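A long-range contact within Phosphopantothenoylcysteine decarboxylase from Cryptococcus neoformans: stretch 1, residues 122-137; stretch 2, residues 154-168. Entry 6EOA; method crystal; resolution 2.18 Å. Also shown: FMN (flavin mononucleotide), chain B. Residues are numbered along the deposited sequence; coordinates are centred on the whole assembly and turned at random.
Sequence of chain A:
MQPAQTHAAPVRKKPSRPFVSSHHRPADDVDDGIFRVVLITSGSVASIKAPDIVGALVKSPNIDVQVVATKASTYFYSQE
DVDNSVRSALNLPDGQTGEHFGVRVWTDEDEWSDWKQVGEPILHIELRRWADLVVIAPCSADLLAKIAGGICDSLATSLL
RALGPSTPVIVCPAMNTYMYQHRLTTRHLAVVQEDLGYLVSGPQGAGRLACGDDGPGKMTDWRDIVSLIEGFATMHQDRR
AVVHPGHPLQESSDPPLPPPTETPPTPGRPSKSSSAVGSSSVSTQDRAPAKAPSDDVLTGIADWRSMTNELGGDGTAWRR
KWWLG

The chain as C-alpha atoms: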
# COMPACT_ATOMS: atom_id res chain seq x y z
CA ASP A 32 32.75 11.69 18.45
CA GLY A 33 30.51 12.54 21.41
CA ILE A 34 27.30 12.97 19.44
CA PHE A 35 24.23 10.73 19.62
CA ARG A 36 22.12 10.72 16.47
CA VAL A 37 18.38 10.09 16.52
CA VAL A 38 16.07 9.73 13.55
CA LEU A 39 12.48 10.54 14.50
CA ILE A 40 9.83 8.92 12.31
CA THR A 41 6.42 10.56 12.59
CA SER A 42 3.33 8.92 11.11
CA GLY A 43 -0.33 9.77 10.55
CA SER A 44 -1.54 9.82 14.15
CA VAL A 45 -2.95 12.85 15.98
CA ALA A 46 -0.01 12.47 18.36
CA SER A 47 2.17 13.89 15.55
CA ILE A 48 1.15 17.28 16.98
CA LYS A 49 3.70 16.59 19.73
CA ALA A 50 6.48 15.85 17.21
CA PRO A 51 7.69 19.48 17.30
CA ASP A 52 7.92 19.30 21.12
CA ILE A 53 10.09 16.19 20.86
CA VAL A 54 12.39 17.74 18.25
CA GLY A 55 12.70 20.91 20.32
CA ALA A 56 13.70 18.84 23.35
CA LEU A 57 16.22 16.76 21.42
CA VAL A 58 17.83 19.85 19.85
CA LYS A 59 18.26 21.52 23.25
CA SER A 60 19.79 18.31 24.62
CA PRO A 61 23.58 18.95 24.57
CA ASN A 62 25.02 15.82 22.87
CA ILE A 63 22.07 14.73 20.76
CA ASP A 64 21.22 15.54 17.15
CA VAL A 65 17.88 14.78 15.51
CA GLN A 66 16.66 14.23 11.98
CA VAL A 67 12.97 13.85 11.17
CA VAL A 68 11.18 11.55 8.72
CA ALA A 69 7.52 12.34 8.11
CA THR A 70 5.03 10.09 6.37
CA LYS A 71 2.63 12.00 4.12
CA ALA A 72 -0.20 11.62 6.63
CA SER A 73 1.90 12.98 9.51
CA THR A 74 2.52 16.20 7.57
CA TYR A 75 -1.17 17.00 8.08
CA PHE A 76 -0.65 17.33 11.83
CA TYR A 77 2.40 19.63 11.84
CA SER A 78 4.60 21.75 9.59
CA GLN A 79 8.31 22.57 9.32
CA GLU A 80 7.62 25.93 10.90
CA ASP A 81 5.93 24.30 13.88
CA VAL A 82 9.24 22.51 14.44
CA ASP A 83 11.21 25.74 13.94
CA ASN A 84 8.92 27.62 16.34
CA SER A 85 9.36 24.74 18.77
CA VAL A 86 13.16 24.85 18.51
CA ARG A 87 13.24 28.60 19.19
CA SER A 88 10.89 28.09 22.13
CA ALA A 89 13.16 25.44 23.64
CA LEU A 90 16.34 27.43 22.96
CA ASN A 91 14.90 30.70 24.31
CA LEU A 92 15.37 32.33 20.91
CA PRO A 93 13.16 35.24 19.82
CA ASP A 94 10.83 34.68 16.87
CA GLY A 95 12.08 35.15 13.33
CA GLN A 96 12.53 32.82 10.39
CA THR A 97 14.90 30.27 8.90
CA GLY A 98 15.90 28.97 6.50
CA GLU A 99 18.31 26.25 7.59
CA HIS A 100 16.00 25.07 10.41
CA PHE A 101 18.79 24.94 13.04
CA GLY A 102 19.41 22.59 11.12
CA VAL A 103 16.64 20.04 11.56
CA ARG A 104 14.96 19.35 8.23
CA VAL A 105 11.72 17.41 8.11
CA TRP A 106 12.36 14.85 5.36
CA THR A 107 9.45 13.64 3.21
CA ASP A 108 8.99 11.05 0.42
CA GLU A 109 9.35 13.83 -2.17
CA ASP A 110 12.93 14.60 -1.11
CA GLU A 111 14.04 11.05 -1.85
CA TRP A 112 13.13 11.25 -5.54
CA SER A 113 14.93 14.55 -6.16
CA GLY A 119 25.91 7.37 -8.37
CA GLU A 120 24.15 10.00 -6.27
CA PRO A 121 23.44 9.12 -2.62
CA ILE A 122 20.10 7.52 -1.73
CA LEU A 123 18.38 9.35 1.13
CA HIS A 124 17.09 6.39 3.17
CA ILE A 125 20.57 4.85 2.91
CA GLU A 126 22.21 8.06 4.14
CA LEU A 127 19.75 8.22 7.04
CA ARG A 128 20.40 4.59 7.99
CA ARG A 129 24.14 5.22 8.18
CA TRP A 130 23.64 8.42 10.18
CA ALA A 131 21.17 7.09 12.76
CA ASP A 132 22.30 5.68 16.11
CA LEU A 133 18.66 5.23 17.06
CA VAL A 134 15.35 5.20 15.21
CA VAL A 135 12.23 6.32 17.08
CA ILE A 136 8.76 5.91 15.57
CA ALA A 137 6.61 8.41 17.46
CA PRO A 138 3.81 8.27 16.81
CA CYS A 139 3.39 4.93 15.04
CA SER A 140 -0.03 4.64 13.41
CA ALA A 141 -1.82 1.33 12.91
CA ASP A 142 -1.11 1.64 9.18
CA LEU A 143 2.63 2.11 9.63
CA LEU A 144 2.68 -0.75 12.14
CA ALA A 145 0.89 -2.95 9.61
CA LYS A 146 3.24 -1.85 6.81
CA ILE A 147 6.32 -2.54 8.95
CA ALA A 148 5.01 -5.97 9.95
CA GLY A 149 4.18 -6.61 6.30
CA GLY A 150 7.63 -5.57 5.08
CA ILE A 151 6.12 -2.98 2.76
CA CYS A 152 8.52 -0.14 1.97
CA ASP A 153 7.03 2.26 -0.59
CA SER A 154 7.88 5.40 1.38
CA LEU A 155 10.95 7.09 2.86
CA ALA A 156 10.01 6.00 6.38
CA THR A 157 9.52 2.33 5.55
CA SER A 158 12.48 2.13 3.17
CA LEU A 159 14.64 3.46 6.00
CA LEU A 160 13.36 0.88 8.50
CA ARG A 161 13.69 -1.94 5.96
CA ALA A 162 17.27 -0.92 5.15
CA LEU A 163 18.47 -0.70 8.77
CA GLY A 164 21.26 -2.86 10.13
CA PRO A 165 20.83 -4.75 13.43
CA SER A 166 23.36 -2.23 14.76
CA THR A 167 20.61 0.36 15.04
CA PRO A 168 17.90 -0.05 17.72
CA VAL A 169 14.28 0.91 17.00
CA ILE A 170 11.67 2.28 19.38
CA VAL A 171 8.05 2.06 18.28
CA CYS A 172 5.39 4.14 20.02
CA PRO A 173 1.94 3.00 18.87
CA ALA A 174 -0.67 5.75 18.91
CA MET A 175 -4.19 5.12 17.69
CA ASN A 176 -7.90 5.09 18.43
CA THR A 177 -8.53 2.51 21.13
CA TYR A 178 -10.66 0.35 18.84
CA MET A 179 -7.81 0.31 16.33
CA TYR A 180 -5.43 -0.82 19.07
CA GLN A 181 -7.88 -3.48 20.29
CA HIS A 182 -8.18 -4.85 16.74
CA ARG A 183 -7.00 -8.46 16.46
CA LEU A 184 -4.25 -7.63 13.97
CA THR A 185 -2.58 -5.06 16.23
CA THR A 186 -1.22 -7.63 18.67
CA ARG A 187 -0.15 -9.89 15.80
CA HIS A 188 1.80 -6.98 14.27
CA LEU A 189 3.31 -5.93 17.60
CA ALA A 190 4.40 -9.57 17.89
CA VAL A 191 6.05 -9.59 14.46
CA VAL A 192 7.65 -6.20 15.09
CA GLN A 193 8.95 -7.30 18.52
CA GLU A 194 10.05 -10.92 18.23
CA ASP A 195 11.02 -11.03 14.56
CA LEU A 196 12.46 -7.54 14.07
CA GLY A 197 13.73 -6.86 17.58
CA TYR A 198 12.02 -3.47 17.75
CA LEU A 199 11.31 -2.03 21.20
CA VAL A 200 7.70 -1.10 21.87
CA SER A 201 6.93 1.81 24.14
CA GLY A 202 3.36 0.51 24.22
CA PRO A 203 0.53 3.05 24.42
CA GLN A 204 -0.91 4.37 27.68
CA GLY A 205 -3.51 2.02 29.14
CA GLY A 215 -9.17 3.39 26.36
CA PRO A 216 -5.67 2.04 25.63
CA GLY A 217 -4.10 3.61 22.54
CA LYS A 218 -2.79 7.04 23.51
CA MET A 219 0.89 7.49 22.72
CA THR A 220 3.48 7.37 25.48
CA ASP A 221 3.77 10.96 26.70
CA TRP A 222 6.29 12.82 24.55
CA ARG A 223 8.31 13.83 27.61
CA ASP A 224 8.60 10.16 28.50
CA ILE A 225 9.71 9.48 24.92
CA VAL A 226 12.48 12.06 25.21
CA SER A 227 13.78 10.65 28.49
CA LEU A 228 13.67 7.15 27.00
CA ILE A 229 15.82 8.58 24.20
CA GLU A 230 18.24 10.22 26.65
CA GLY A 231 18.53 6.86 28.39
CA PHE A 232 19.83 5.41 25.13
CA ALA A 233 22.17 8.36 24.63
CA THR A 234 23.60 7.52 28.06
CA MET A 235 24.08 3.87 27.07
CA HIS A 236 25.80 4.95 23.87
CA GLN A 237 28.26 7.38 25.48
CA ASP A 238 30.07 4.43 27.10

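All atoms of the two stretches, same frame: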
# COMPACT_ATOMS: atom_id res chain seq x y z
N ILE A 122 21.51 7.80 -1.95
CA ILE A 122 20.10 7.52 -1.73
C ILE A 122 19.74 7.93 -0.30
O ILE A 122 20.42 7.53 0.64
CB ILE A 122 19.78 6.04 -1.94
CG1 ILE A 122 20.28 5.58 -3.31
CG2 ILE A 122 18.29 5.79 -1.78
CD1 ILE A 122 20.27 4.08 -3.50
N LEU A 123 18.68 8.72 -0.15
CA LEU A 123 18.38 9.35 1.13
C LEU A 123 18.19 8.35 2.28
O LEU A 123 18.78 8.53 3.35
CB LEU A 123 17.13 10.23 1.01
CG LEU A 123 16.74 10.97 2.29
CD1 LEU A 123 17.90 11.81 2.81
CD2 LEU A 123 15.50 11.83 2.06
N HIS A 124 17.38 7.31 2.08
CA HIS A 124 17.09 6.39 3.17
C HIS A 124 18.33 5.57 3.54
O HIS A 124 18.42 5.02 4.64
CB HIS A 124 15.90 5.47 2.83
CG HIS A 124 16.18 4.48 1.75
ND1 HIS A 124 15.73 4.65 0.45
CD2 HIS A 124 16.83 3.29 1.77
CE1 HIS A 124 16.10 3.61 -0.28
NE2 HIS A 124 16.77 2.77 0.49
N ILE A 125 19.29 5.48 2.62
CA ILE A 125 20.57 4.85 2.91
C ILE A 125 21.42 5.78 3.77
O ILE A 125 22.01 5.36 4.76
CB ILE A 125 21.34 4.47 1.63
CG1 ILE A 125 20.56 3.42 0.83
CG2 ILE A 125 22.73 3.96 1.96
CD1 ILE A 125 20.24 2.17 1.62
N GLU A 126 21.47 7.05 3.38
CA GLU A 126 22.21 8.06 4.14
C GLU A 126 21.69 8.18 5.57
O GLU A 126 22.47 8.34 6.51
CB GLU A 126 22.14 9.42 3.44
CG GLU A 126 22.64 9.43 2.01
CD GLU A 126 24.11 9.09 1.89
OE1 GLU A 126 24.93 10.03 1.78
OE2 GLU A 126 24.45 7.88 1.90
N LEU A 127 20.37 8.10 5.72
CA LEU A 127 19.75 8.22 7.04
C LEU A 127 20.03 7.00 7.90
O LEU A 127 20.20 7.11 9.12
CB LEU A 127 18.24 8.43 6.89
CG LEU A 127 17.80 9.85 6.52
CD1 LEU A 127 16.35 9.87 6.08
CD2 LEU A 127 18.01 10.79 7.71
N ARG A 128 20.08 5.82 7.28
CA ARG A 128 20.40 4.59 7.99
C ARG A 128 21.81 4.62 8.56
O ARG A 128 22.04 4.20 9.69
CB ARG A 128 20.25 3.38 7.07
CG ARG A 128 20.84 2.12 7.67
CD ARG A 128 21.27 1.15 6.59
NE ARG A 128 22.58 1.46 6.02
CZ ARG A 128 23.04 0.91 4.90
NH1 ARG A 128 22.29 0.04 4.24
NH2 ARG A 128 24.25 1.23 4.45
N ARG A 129 22.75 5.11 7.76
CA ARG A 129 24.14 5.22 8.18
C ARG A 129 24.29 6.19 9.34
O ARG A 129 24.97 5.92 10.33
CB ARG A 129 25.02 5.67 7.01
CG ARG A 129 25.04 4.70 5.84
CD ARG A 129 25.88 5.23 4.68
NE ARG A 129 26.01 4.25 3.61
CZ ARG A 129 26.26 4.55 2.34
NH1 ARG A 129 26.41 5.82 1.98
NH2 ARG A 129 26.37 3.59 1.43
N TRP A 130 23.61 7.33 9.21
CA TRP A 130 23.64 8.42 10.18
C TRP A 130 23.09 8.02 11.55
O TRP A 130 23.71 8.28 12.58
CB TRP A 130 22.84 9.61 9.62
CG TRP A 130 22.93 10.87 10.43
CD1 TRP A 130 23.89 11.83 10.34
CD2 TRP A 130 21.99 11.32 11.42
NE1 TRP A 130 23.62 12.85 11.23
CE2 TRP A 130 22.46 12.56 11.90
CE3 TRP A 130 20.81 10.79 11.95
CZ2 TRP A 130 21.79 13.28 12.89
CZ3 TRP A 130 20.15 11.51 12.94
CH2 TRP A 130 20.64 12.74 13.39
N ALA A 131 21.93 7.37 11.54
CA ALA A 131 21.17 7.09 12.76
C ALA A 131 21.88 6.16 13.75
O ALA A 131 22.41 5.11 13.37
CB ALA A 131 19.82 6.51 12.40
N ASP A 132 21.88 6.56 15.02
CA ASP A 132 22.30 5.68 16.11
C ASP A 132 21.07 5.05 16.73
O ASP A 132 21.15 4.01 17.38
CB ASP A 132 23.09 6.46 17.17
CG ASP A 132 24.40 7.01 16.64
OD1 ASP A 132 25.04 6.31 15.83
OD2 ASP A 132 24.78 8.13 17.03
N LEU A 133 19.93 5.69 16.52
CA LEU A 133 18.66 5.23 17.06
C LEU A 133 17.53 5.69 16.15
O LEU A 133 17.56 6.80 15.61
CB LEU A 133 18.45 5.76 18.48
CG LEU A 133 17.10 5.50 19.16
CD1 LEU A 133 16.85 4.01 19.36
CD2 LEU A 133 17.00 6.25 20.48
N VAL A 134 16.54 4.83 15.95
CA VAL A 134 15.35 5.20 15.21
C VAL A 134 14.13 5.14 16.13
O VAL A 134 13.86 4.11 16.74
CB VAL A 134 15.12 4.30 13.98
CG1 VAL A 134 13.82 4.66 13.29
CG2 VAL A 134 16.29 4.42 13.02
N VAL A 135 13.42 6.25 16.23
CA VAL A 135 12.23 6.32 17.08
C VAL A 135 10.98 6.62 16.24
O VAL A 135 10.90 7.65 15.57
CB VAL A 135 12.38 7.39 18.18
CG1 VAL A 135 11.20 7.33 19.15
CG2 VAL A 135 13.69 7.19 18.93
N ILE A 136 10.02 5.71 16.28
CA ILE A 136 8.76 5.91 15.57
C ILE A 136 7.71 6.44 16.54
O ILE A 136 7.10 5.68 17.28
CB ILE A 136 8.27 4.61 14.93
CG1 ILE A 136 9.41 3.91 14.19
CG2 ILE A 136 7.13 4.91 13.98
CD1 ILE A 136 9.03 2.57 13.62
N ALA A 137 7.51 7.75 16.52
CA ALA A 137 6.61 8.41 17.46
C ALA A 137 5.92 9.60 16.81
O ALA A 137 6.54 10.63 16.58
CB ALA A 137 7.38 8.85 18.70
N SER A 154 7.74 4.02 0.92
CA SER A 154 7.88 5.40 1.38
C SER A 154 9.26 5.58 2.00
O SER A 154 9.96 4.60 2.23
CB SER A 154 6.79 5.75 2.39
OG SER A 154 6.95 5.01 3.59
N LEU A 155 9.65 6.82 2.25
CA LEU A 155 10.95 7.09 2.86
C LEU A 155 11.06 6.40 4.21
O LEU A 155 12.07 5.75 4.51
CB LEU A 155 11.17 8.60 3.02
CG LEU A 155 12.41 9.00 3.82
CD1 LEU A 155 13.67 8.44 3.17
CD2 LEU A 155 12.49 10.52 3.95
N ALA A 156 10.02 6.53 5.02
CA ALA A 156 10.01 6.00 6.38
C ALA A 156 10.21 4.49 6.41
O ALA A 156 11.00 3.96 7.19
CB ALA A 156 8.72 6.37 7.08
N THR A 157 9.49 3.78 5.54
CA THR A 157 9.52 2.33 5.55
C THR A 157 10.74 1.77 4.81
O THR A 157 11.21 0.68 5.13
CB THR A 157 8.24 1.76 4.93
OG1 THR A 157 8.02 2.38 3.66
CG2 THR A 157 7.04 2.03 5.83
N SER A 158 11.24 2.51 3.82
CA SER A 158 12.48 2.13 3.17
C SER A 158 13.65 2.23 4.15
O SER A 158 14.54 1.39 4.16
CB SER A 158 12.75 3.01 1.94
OG SER A 158 11.96 2.59 0.84
N LEU A 159 13.62 3.27 4.98
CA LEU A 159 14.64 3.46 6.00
C LEU A 159 14.66 2.31 7.00
O LEU A 159 15.71 1.73 7.28
CB LEU A 159 14.43 4.79 6.74
CG LEU A 159 15.27 4.99 8.01
CD1 LEU A 159 16.75 4.84 7.71
CD2 LEU A 159 14.97 6.34 8.64
N LEU A 160 13.48 1.97 7.53
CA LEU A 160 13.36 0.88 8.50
C LEU A 160 13.77 -0.46 7.89
O LEU A 160 14.45 -1.25 8.54
CB LEU A 160 11.93 0.81 9.03
CG LEU A 160 11.55 1.90 10.03
CD1 LEU A 160 10.04 2.05 10.12
CD2 LEU A 160 12.13 1.58 11.40
N ARG A 161 13.37 -0.69 6.65
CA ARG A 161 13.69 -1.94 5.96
C ARG A 161 15.19 -2.06 5.69
O ARG A 161 15.72 -3.17 5.65
CB ARG A 161 12.91 -2.03 4.64
CG ARG A 161 12.97 -3.40 3.97
CD ARG A 161 12.16 -4.43 4.75
NE ARG A 161 11.35 -5.28 3.86
CZ ARG A 161 11.84 -6.29 3.15
NH1 ARG A 161 13.13 -6.59 3.23
NH2 ARG A 161 11.05 -7.01 2.37
N ALA A 162 15.85 -0.93 5.52
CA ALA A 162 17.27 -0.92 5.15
C ALA A 162 18.20 -0.94 6.36
O ALA A 162 19.41 -1.10 6.20
CB ALA A 162 17.57 0.29 4.28
N LEU A 163 17.65 -0.76 7.56
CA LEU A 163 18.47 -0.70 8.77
C LEU A 163 19.34 -1.94 8.97
O LEU A 163 19.00 -3.03 8.52
CB LEU A 163 17.59 -0.51 10.00
CG LEU A 163 17.01 0.88 10.25
CD1 LEU A 163 16.27 0.88 11.57
CD2 LEU A 163 18.11 1.93 10.25
N GLY A 164 20.46 -1.75 9.66
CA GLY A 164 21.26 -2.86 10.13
C GLY A 164 20.89 -3.14 11.58
O GLY A 164 20.37 -2.26 12.26
N PRO A 165 21.17 -4.37 12.06
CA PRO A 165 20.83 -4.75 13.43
C PRO A 165 21.62 -3.93 14.46
O PRO A 165 21.34 -3.99 15.66
CB PRO A 165 21.21 -6.23 13.50
CG PRO A 165 22.26 -6.39 12.45
CD PRO A 165 21.89 -5.44 11.35
N SER A 166 22.60 -3.18 13.96
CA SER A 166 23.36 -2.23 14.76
C SER A 166 22.43 -1.22 15.41
O SER A 166 22.56 -0.91 16.59
CB SER A 166 24.39 -1.50 13.88
OG SER A 166 24.89 -2.35 12.87
N THR A 167 21.49 -0.72 14.62
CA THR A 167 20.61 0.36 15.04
C THR A 167 19.33 -0.13 15.72
O THR A 167 18.53 -0.85 15.12
CB THR A 167 20.22 1.25 13.84
OG1 THR A 167 21.40 1.76 13.21
CG2 THR A 167 19.36 2.41 14.30
N PRO A 168 19.13 0.26 16.99
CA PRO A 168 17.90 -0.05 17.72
C PRO A 168 16.70 0.77 17.23
O PRO A 168 16.87 1.87 16.69
CB PRO A 168 18.25 0.32 19.17
CG PRO A 168 19.35 1.32 19.05
CD PRO A 168 20.14 0.91 17.84
N1 FMN B . 14.50 -0.74 -3.28
C2 FMN B . 14.99 -2.01 -3.55
O2 FMN B . 14.38 -3.00 -3.12
N3 FMN B . 16.15 -2.17 -4.29
C4 FMN B . 16.83 -1.06 -4.76
O4 FMN B . 17.86 -1.22 -5.42
C4A FMN B . 16.34 0.22 -4.50
N5 FMN B . 17.01 1.33 -4.97
C5A FMN B . 16.51 2.60 -4.71
C6 FMN B . 17.18 3.72 -5.19
C7 FMN B . 16.68 5.00 -4.93
C7M FMN B . 17.41 6.21 -5.44
C8 FMN B . 15.52 5.14 -4.19
C8M FMN B . 14.96 6.50 -3.89
C9 FMN B . 14.85 4.02 -3.71
C9A FMN B . 15.35 2.75 -3.97
N10 FMN B . 14.68 1.63 -3.50
C10 FMN B . 15.17 0.37 -3.76
C1' FMN B . 13.42 1.79 -2.70
C2' FMN B . 12.20 1.63 -3.60
O2' FMN B . 12.37 2.37 -4.80
C3' FMN B . 10.95 2.11 -2.88
O3' FMN B . 10.68 1.20 -1.84
C4' FMN B . 9.77 2.16 -3.84
O4' FMN B . 8.70 2.87 -3.26
C5' FMN B . 9.32 0.75 -4.20
O5' FMN B . 8.39 0.80 -5.26
P FMN B . 8.12 -0.51 -6.17
O1P FMN B . 7.27 -1.48 -5.37
O2P FMN B . 9.41 -1.19 -6.56
O3P FMN B . 7.39 -0.07 -7.41

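Each stretch contributes a helix, 123-130 in the first and 155-162 in the second. The two helix axes approach to 8.7 Å and cross at -51°. Past the helices, the strand that begins at Leu133 meets the loop residues Thr167 and Pro168. Together the two stretches bury 836 Å² of surface.

The clearest knob-into-hole fit is at His124. Its side chain is a knob that sits in a hollow lined by Leu155, Ser158, Leu159 and Ala162. The backbones come close here, with CA of His124 4.8 Å from CA of Leu159. Ser158 CB lies over one face of the imidazole, 3.8 Å from the ring centroid, in a CH-pi contact. Ala162 CB lies at the ring edge, 4.0 Å from His124 CD2. The small side chains of Ser158 and Ala162 leave room for the ring. The flavin meets another part of the ring edge, with FMN C9 3.7 Å from His124 CE1.

Leucines fill the space beside the knob. Leu155 CD1 touches His124 CB at 3.7 Å, and Leu155 CD2 meets Leu123 CD2 at 3.8 Å. Leu159 pushes the other way, into the first helix. Leu159 CD1 lies 3.5 Å from His124 O, 3.5 Å from Arg128 N and 4.0 Å from Leu127 CB. A methyl group thus packs directly against a turn of helical backbone.

Arg128 covers the C-terminal part of the second helix with the aliphatic part of its side chain. Arg128 CG packs 3.8 Å from Leu163 CD2. Arg128 CD is only 2.9 Å from Ala162 O, a tight contact between a carbon and a carbonyl oxygen. Ala162 O lies near the plane of the guanidinium, at its edge.

Val134 is the next bump. Its CA-to-CB bond points toward the second stretch. Val134 CG1 lies 4.0 Å from Leu160 CD2, and Val134 CG2 lies 3.8 Å from Leu163 CD1 and 3.9 Å from Thr167 CG2. Ile136 also points toward that stretch, and its CD1 meets Leu160 CD1 at 3.7 Å. Val135, between them, points away, as expected for alternating residues in a strand.

Polar bonds join the far end. Val134 N donates to Pro168 O at 3.1 Å, with a nearly straight angle of 168°. This backbone hydrogen bond ties the strand to the end of the second stretch. Thr167 OG1 donates a weak hydrogen bond to Ala131 O at 3.5 Å, just after the first helix. Beside these bonds, Leu133 CD1 packs 3.7 Å from Pro168 CG, an apolar contact against the proline ring.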